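Local coordinates for protein multisubunit Na+/H+ antiporter, D subunit (PDB 6Z16) that probably exchanges sodium ions for protons across the cell membrane as the D subunit of a multisubunit Mrp antiporter related to complex I, at residues R297-M311 and Y329-F341. Sequence-based numbering, arbitrary orientation.
Sequences RYIVIYNIIAAVGVM and YLLQDMVMKAMLF
Asn303 and Lys337 meet where NZ of the lysine gives a weak hydrogen bond to the backbone O of Asn303, 2.9 Å away, an oxygen that also accepts the helical N-H of Ala307. The same ammonium forms a salt bridge with Asp333, one turn earlier on its own helix, NZ lying 2.9 Å from OD1 on that oxygen's syn lone pair; the aspartate is poorly ordered, so the detail of its oxygens is less certain. Bends at chi2 (-67°) and chi4 fold the lysine chain back to bring NZ between these two acceptors. Exchanging the lysine for a methionine would probably deprive the Asp333 carboxylate of this buried counter-charge, leaving a long, weak ion pair with Lys250 to offset it. The carboxylate lies against Ala307 CB. The segments belong to membrane helices 296-315 and 320-351 of the antiporter fold shared with complex I; their axes run antiparallel at 172° and approach to 10.5 Å. A lysine buried mid-membrane in such a helix is consistent with the charged axis along which these proteins are thought to move protons, though the geometry alone does not prove that role. On the Phe341 side, Val300 CG1 sits over the ring face in a CH-pi contact, 3.7 Å from the centroid and 15° off the normal. Ile304 reaches the same ring in its plane, with CD1 3.5 Å from CE2, while Leu241 and Ala242 of helix 238-247 also touch it. At the other end, Tyr329 receives Met311 CG at its edge, 3.6 Å from CD2, and Val310 CG1 over one face, toward the rim. Beyond it, the bent Met311 chain lays SD 3.6 Å from Leu330 CD1.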
loop_
_atom_site.group_PDB
_atom_site.type_symbol
_atom_site.label_atom_id
_atom_site.label_comp_id
_atom_site.label_asym_id
_atom_site.label_seq_id
_atom_site.Cartn_x
_atom_site.Cartn_y
_atom_site.Cartn_z
ATOM N N ARG D 297 -66.853 -25.613 -23.789
ATOM C CA ARG D 297 -65.467 -25.810 -23.375
ATOM C C ARG D 297 -65.217 -27.250 -22.949
ATOM O O ARG D 297 -64.203 -27.839 -23.331
ATOM C CB ARG D 297 -65.112 -24.838 -22.248
ATOM C CG ARG D 297 -65.045 -23.377 -22.670
ATOM C CD ARG D 297 -64.961 -22.446 -21.477
ATOM N NE ARG D 297 -63.681 -22.398 -20.789
ATOM C CZ ARG D 297 -62.790 -21.430 -20.945
ATOM N NH1 ARG D 297 -63.043 -20.414 -21.755
ATOM N NH2 ARG D 297 -61.655 -21.462 -20.267
ATOM N N TYR D 298 -66.164 -27.851 -22.216
ATOM C CA TYR D 298 -66.027 -29.249 -21.817
ATOM C C TYR D 298 -66.052 -30.194 -23.005
ATOM O O TYR D 298 -65.338 -31.203 -22.999
ATOM C CB TYR D 298 -67.123 -29.644 -20.834
ATOM C CG TYR D 298 -66.895 -29.149 -19.437
ATOM C CD1 TYR D 298 -65.932 -29.737 -18.632
ATOM C CD2 TYR D 298 -67.662 -28.132 -18.907
ATOM C CE1 TYR D 298 -65.719 -29.303 -17.350
ATOM C CE2 TYR D 298 -67.459 -27.692 -17.615
ATOM C CZ TYR D 298 -66.484 -28.283 -16.845
ATOM O OH TYR D 298 -66.270 -27.859 -15.558
ATOM N N ILE D 299 -66.848 -29.874 -24.026
ATOM C CA ILE D 299 -66.894 -30.694 -25.233
ATOM C C ILE D 299 -65.542 -30.687 -25.930
ATOM O O ILE D 299 -65.005 -31.747 -26.277
ATOM C CB ILE D 299 -68.027 -30.215 -26.156
ATOM C CG1 ILE D 299 -69.377 -30.520 -25.517
ATOM C CG2 ILE D 299 -67.946 -30.882 -27.504
ATOM C CD1 ILE D 299 -70.525 -29.786 -26.124
ATOM N N VAL D 300 -64.927 -29.506 -26.060
ATOM C CA VAL D 300 -63.635 -29.449 -26.744
ATOM C C VAL D 300 -62.526 -30.081 -25.893
ATOM O O VAL D 300 -61.597 -30.703 -26.429
ATOM C CB VAL D 300 -63.321 -27.992 -27.138
ATOM C CG1 VAL D 300 -62.068 -27.913 -27.988
ATOM C CG2 VAL D 300 -64.482 -27.395 -27.884
ATOM N N ILE D 301 -62.644 -29.993 -24.561
ATOM C CA ILE D 301 -61.688 -30.622 -23.642
ATOM C C ILE D 301 -61.714 -32.144 -23.777
ATOM O O ILE D 301 -60.668 -32.807 -23.896
ATOM C CB ILE D 301 -61.991 -30.165 -22.200
ATOM C CG1 ILE D 301 -61.483 -28.750 -21.949
ATOM C CG2 ILE D 301 -61.449 -31.113 -21.170
ATOM C CD1 ILE D 301 -62.112 -28.110 -20.748
ATOM N N TYR D 302 -62.909 -32.728 -23.778
ATOM C CA TYR D 302 -62.969 -34.171 -23.947
ATOM C C TYR D 302 -62.654 -34.609 -25.371
ATOM O O TYR D 302 -62.211 -35.747 -25.566
ATOM C CB TYR D 302 -64.318 -34.692 -23.473
ATOM C CG TYR D 302 -64.392 -34.736 -21.967
ATOM C CD1 TYR D 302 -63.784 -35.763 -21.264
ATOM C CD2 TYR D 302 -65.054 -33.759 -21.249
ATOM C CE1 TYR D 302 -63.835 -35.811 -19.894
ATOM C CE2 TYR D 302 -65.109 -33.798 -19.883
ATOM C CZ TYR D 302 -64.501 -34.827 -19.210
ATOM O OH TYR D 302 -64.560 -34.875 -17.840
ATOM N N ASN D 303 -62.792 -33.723 -26.363
ATOM C CA ASN D 303 -62.276 -34.067 -27.686
ATOM C C ASN D 303 -60.751 -34.074 -27.721
ATOM O O ASN D 303 -60.164 -34.869 -28.473
ATOM C CB ASN D 303 -62.820 -33.128 -28.761
ATOM C CG ASN D 303 -64.292 -33.324 -29.010
ATOM O OD1 ASN D 303 -65.075 -32.385 -29.001
ATOM N ND2 ASN D 303 -64.684 -34.562 -29.187
ATOM N N ILE D 304 -60.101 -33.211 -26.924
ATOM C CA ILE D 304 -58.647 -33.299 -26.745
ATOM C C ILE D 304 -58.266 -34.665 -26.197
ATOM O O ILE D 304 -57.350 -35.323 -26.707
ATOM C CB ILE D 304 -58.127 -32.188 -25.813
ATOM C CG1 ILE D 304 -58.348 -30.800 -26.377
ATOM C CG2 ILE D 304 -56.644 -32.363 -25.518
ATOM C CD1 ILE D 304 -58.097 -29.767 -25.334
ATOM N N ILE D 305 -58.986 -35.109 -25.158
ATOM C CA ILE D 305 -58.682 -36.396 -24.516
ATOM C C ILE D 305 -58.867 -37.559 -25.493
ATOM O O ILE D 305 -58.013 -38.457 -25.585
ATOM C CB ILE D 305 -59.539 -36.570 -23.250
ATOM C CG1 ILE D 305 -59.204 -35.482 -22.237
ATOM C CG2 ILE D 305 -59.303 -37.924 -22.620
ATOM C CD1 ILE D 305 -60.115 -35.465 -21.053
ATOM N N ALA D 306 -59.945 -37.521 -26.285
ATOM C CA ALA D 306 -60.209 -38.585 -27.250
ATOM C C ALA D 306 -59.162 -38.629 -28.361
ATOM O O ALA D 306 -58.703 -39.715 -28.743
ATOM C CB ALA D 306 -61.606 -38.415 -27.838
ATOM N N ALA D 307 -58.757 -37.464 -28.878
ATOM C CA ALA D 307 -57.753 -37.450 -29.936
ATOM C C ALA D 307 -56.383 -37.879 -29.432
ATOM O O ALA D 307 -55.628 -38.529 -30.173
ATOM C CB ALA D 307 -57.675 -36.066 -30.562
ATOM N N VAL D 308 -56.058 -37.557 -28.173
ATOM C CA VAL D 308 -54.820 -38.057 -27.575
ATOM C C VAL D 308 -54.858 -39.577 -27.465
ATOM O O VAL D 308 -53.863 -40.255 -27.755
ATOM C CB VAL D 308 -54.557 -37.370 -26.218
ATOM C CG1 VAL D 308 -53.417 -38.018 -25.487
ATOM C CG2 VAL D 308 -54.188 -35.922 -26.438
ATOM N N GLY D 309 -56.026 -40.137 -27.124
ATOM C CA GLY D 309 -56.158 -41.589 -27.081
ATOM C C GLY D 309 -55.971 -42.256 -28.432
ATOM O O GLY D 309 -55.339 -43.314 -28.528
ATOM N N VAL D 310 -56.496 -41.636 -29.493
ATOM C CA VAL D 310 -56.317 -42.171 -30.847
ATOM C C VAL D 310 -54.844 -42.137 -31.256
ATOM O O VAL D 310 -54.323 -43.091 -31.856
ATOM C CB VAL D 310 -57.203 -41.400 -31.845
ATOM C CG1 VAL D 310 -56.981 -41.890 -33.265
ATOM C CG2 VAL D 310 -58.658 -41.541 -31.473
ATOM N N MET D 311 -54.140 -41.055 -30.903
ATOM C CA MET D 311 -52.717 -40.961 -31.228
ATOM C C MET D 311 -51.884 -41.983 -30.464
ATOM O O MET D 311 -50.945 -42.562 -31.019
ATOM C CB MET D 311 -52.210 -39.553 -30.943
ATOM C CG MET D 311 -52.737 -38.526 -31.894
ATOM S SD MET D 311 -52.046 -36.909 -31.594
ATOM C CE MET D 311 -53.057 -36.286 -30.277
ATOM N N TYR D 329 -52.315 -37.271 -38.001
ATOM C CA TYR D 329 -53.375 -36.932 -37.064
ATOM C C TYR D 329 -52.877 -35.986 -35.979
ATOM O O TYR D 329 -53.628 -35.108 -35.542
ATOM C CB TYR D 329 -53.944 -38.214 -36.459
ATOM C CG TYR D 329 -55.243 -38.025 -35.730
ATOM C CD1 TYR D 329 -56.434 -37.909 -36.425
ATOM C CD2 TYR D 329 -55.280 -37.940 -34.354
ATOM C CE1 TYR D 329 -57.625 -37.725 -35.767
ATOM C CE2 TYR D 329 -56.468 -37.756 -33.687
ATOM C CZ TYR D 329 -57.637 -37.649 -34.398
ATOM O OH TYR D 329 -58.831 -37.467 -33.745
ATOM N N LEU D 330 -51.598 -36.099 -35.602
ATOM C CA LEU D 330 -51.003 -35.221 -34.599
ATOM C C LEU D 330 -50.960 -33.775 -35.067
ATOM O O LEU D 330 -51.409 -32.865 -34.349
ATOM C CB LEU D 330 -49.602 -35.733 -34.260
ATOM C CG LEU D 330 -48.646 -34.956 -33.356
ATOM C CD1 LEU D 330 -49.245 -34.628 -32.006
ATOM C CD2 LEU D 330 -47.389 -35.780 -33.176
ATOM N N LEU D 331 -50.438 -33.556 -36.282
ATOM C CA LEU D 331 -50.320 -32.198 -36.818
ATOM C C LEU D 331 -51.688 -31.541 -36.983
ATOM O O LEU D 331 -51.926 -30.414 -36.492
ATOM C CB LEU D 331 -49.587 -32.237 -38.157
ATOM C CG LEU D 331 -48.175 -32.814 -38.159
ATOM C CD1 LEU D 331 -47.632 -32.868 -39.571
ATOM C CD2 LEU D 331 -47.245 -32.039 -37.258
ATOM N N GLN D 332 -52.622 -32.260 -37.629
ATOM C CA GLN D 332 -53.928 -31.655 -37.862
ATOM C C GLN D 332 -54.700 -31.475 -36.564
ATOM O O GLN D 332 -55.497 -30.540 -36.453
ATOM C CB GLN D 332 -54.742 -32.472 -38.875
ATOM C CG GLN D 332 -55.281 -33.823 -38.417
ATOM C CD GLN D 332 -56.662 -33.724 -37.777
ATOM O OE1 GLN D 332 -57.446 -32.832 -38.098
ATOM N NE2 GLN D 332 -56.953 -34.629 -36.856
ATOM N N ASP D 333 -54.443 -32.308 -35.550
ATOM C CA ASP D 333 -55.198 -32.177 -34.317
ATOM C C ASP D 333 -54.711 -31.019 -33.466
ATOM O O ASP D 333 -55.534 -30.376 -32.807
ATOM C CB ASP D 333 -55.149 -33.478 -33.525
ATOM C CG ASP D 333 -56.076 -33.455 -32.336
ATOM O OD1 ASP D 333 -57.306 -33.419 -32.546
ATOM O OD2 ASP D 333 -55.584 -33.498 -31.192
ATOM N N MET D 334 -53.399 -30.736 -33.478
ATOM C CA MET D 334 -52.891 -29.507 -32.863
ATOM C C MET D 334 -53.575 -28.276 -33.448
ATOM O O MET D 334 -54.169 -27.460 -32.709
ATOM C CB MET D 334 -51.382 -29.404 -33.074
ATOM C CG MET D 334 -50.565 -30.435 -32.346
ATOM S SD MET D 334 -48.834 -30.373 -32.821
ATOM C CE MET D 334 -48.335 -28.830 -32.071
ATOM N N VAL D 335 -53.545 -28.172 -34.789
ATOM C CA VAL D 335 -54.139 -27.017 -35.472
ATOM C C VAL D 335 -55.640 -26.928 -35.197
ATOM O O VAL D 335 -56.174 -25.850 -34.891
ATOM C CB VAL D 335 -53.838 -27.091 -36.980
ATOM C CG1 VAL D 335 -54.523 -25.969 -37.724
ATOM C CG2 VAL D 335 -52.341 -27.054 -37.225
ATOM N N MET D 336 -56.318 -28.075 -35.192
ATOM C CA MET D 336 -57.769 -28.103 -35.111
ATOM C C MET D 336 -58.269 -27.777 -33.711
ATOM O O MET D 336 -59.291 -27.096 -33.562
ATOM C CB MET D 336 -58.265 -29.475 -35.557
ATOM C CG MET D 336 -59.737 -29.539 -35.861
ATOM S SD MET D 336 -60.096 -28.413 -37.207
ATOM C CE MET D 336 -59.141 -29.186 -38.498
ATOM N N LYS D 337 -57.566 -28.236 -32.672
ATOM C CA LYS D 337 -58.012 -27.924 -31.319
ATOM C C LYS D 337 -57.764 -26.467 -30.967
ATOM O O LYS D 337 -58.603 -25.856 -30.280
ATOM C CB LYS D 337 -57.349 -28.847 -30.304
ATOM C CG LYS D 337 -57.749 -30.277 -30.513
ATOM C CD LYS D 337 -59.210 -30.497 -30.226
ATOM C CE LYS D 337 -59.614 -31.849 -30.741
ATOM N NZ LYS D 337 -58.805 -32.914 -30.129
ATOM N N ALA D 338 -56.656 -25.881 -31.456
ATOM C CA ALA D 338 -56.486 -24.434 -31.297
ATOM C C ALA D 338 -57.605 -23.655 -31.996
ATOM O O ALA D 338 -58.171 -22.707 -31.419
ATOM C CB ALA D 338 -55.120 -24.007 -31.824
ATOM N N MET D 339 -57.979 -24.093 -33.208
ATOM C CA MET D 339 -59.063 -23.469 -33.966
ATOM C C MET D 339 -60.393 -23.536 -33.226
ATOM O O MET D 339 -61.136 -22.546 -33.168
ATOM C CB MET D 339 -59.193 -24.182 -35.306
ATOM C CG MET D 339 -60.095 -23.555 -36.327
ATOM S SD MET D 339 -60.394 -24.784 -37.599
ATOM C CE MET D 339 -58.717 -25.124 -38.097
ATOM N N LEU D 340 -60.706 -24.698 -32.652
ATOM C CA LEU D 340 -61.996 -24.870 -31.997
ATOM C C LEU D 340 -62.097 -24.080 -30.707
ATOM O O LEU D 340 -63.181 -23.575 -30.388
ATOM C CB LEU D 340 -62.266 -26.343 -31.737
ATOM C CG LEU D 340 -62.581 -27.093 -33.021
ATOM C CD1 LEU D 340 -62.667 -28.559 -32.749
ATOM C CD2 LEU D 340 -63.880 -26.579 -33.606
ATOM N N PHE D 341 -60.993 -23.940 -29.962
ATOM C CA PHE D 341 -61.066 -23.060 -28.798
ATOM C C PHE D 341 -61.250 -21.600 -29.189
ATOM O O PHE D 341 -61.963 -20.864 -28.489
ATOM C CB PHE D 341 -59.842 -23.203 -27.906
ATOM C CG PHE D 341 -59.855 -24.427 -27.070
ATOM C CD1 PHE D 341 -60.818 -24.579 -26.097
ATOM C CD2 PHE D 341 -58.871 -25.383 -27.198
ATOM C CE1 PHE D 341 -60.837 -25.684 -25.300
ATOM C CE2 PHE D 341 -58.880 -26.490 -26.404
ATOM C CZ PHE D 341 -59.866 -26.642 -25.447
#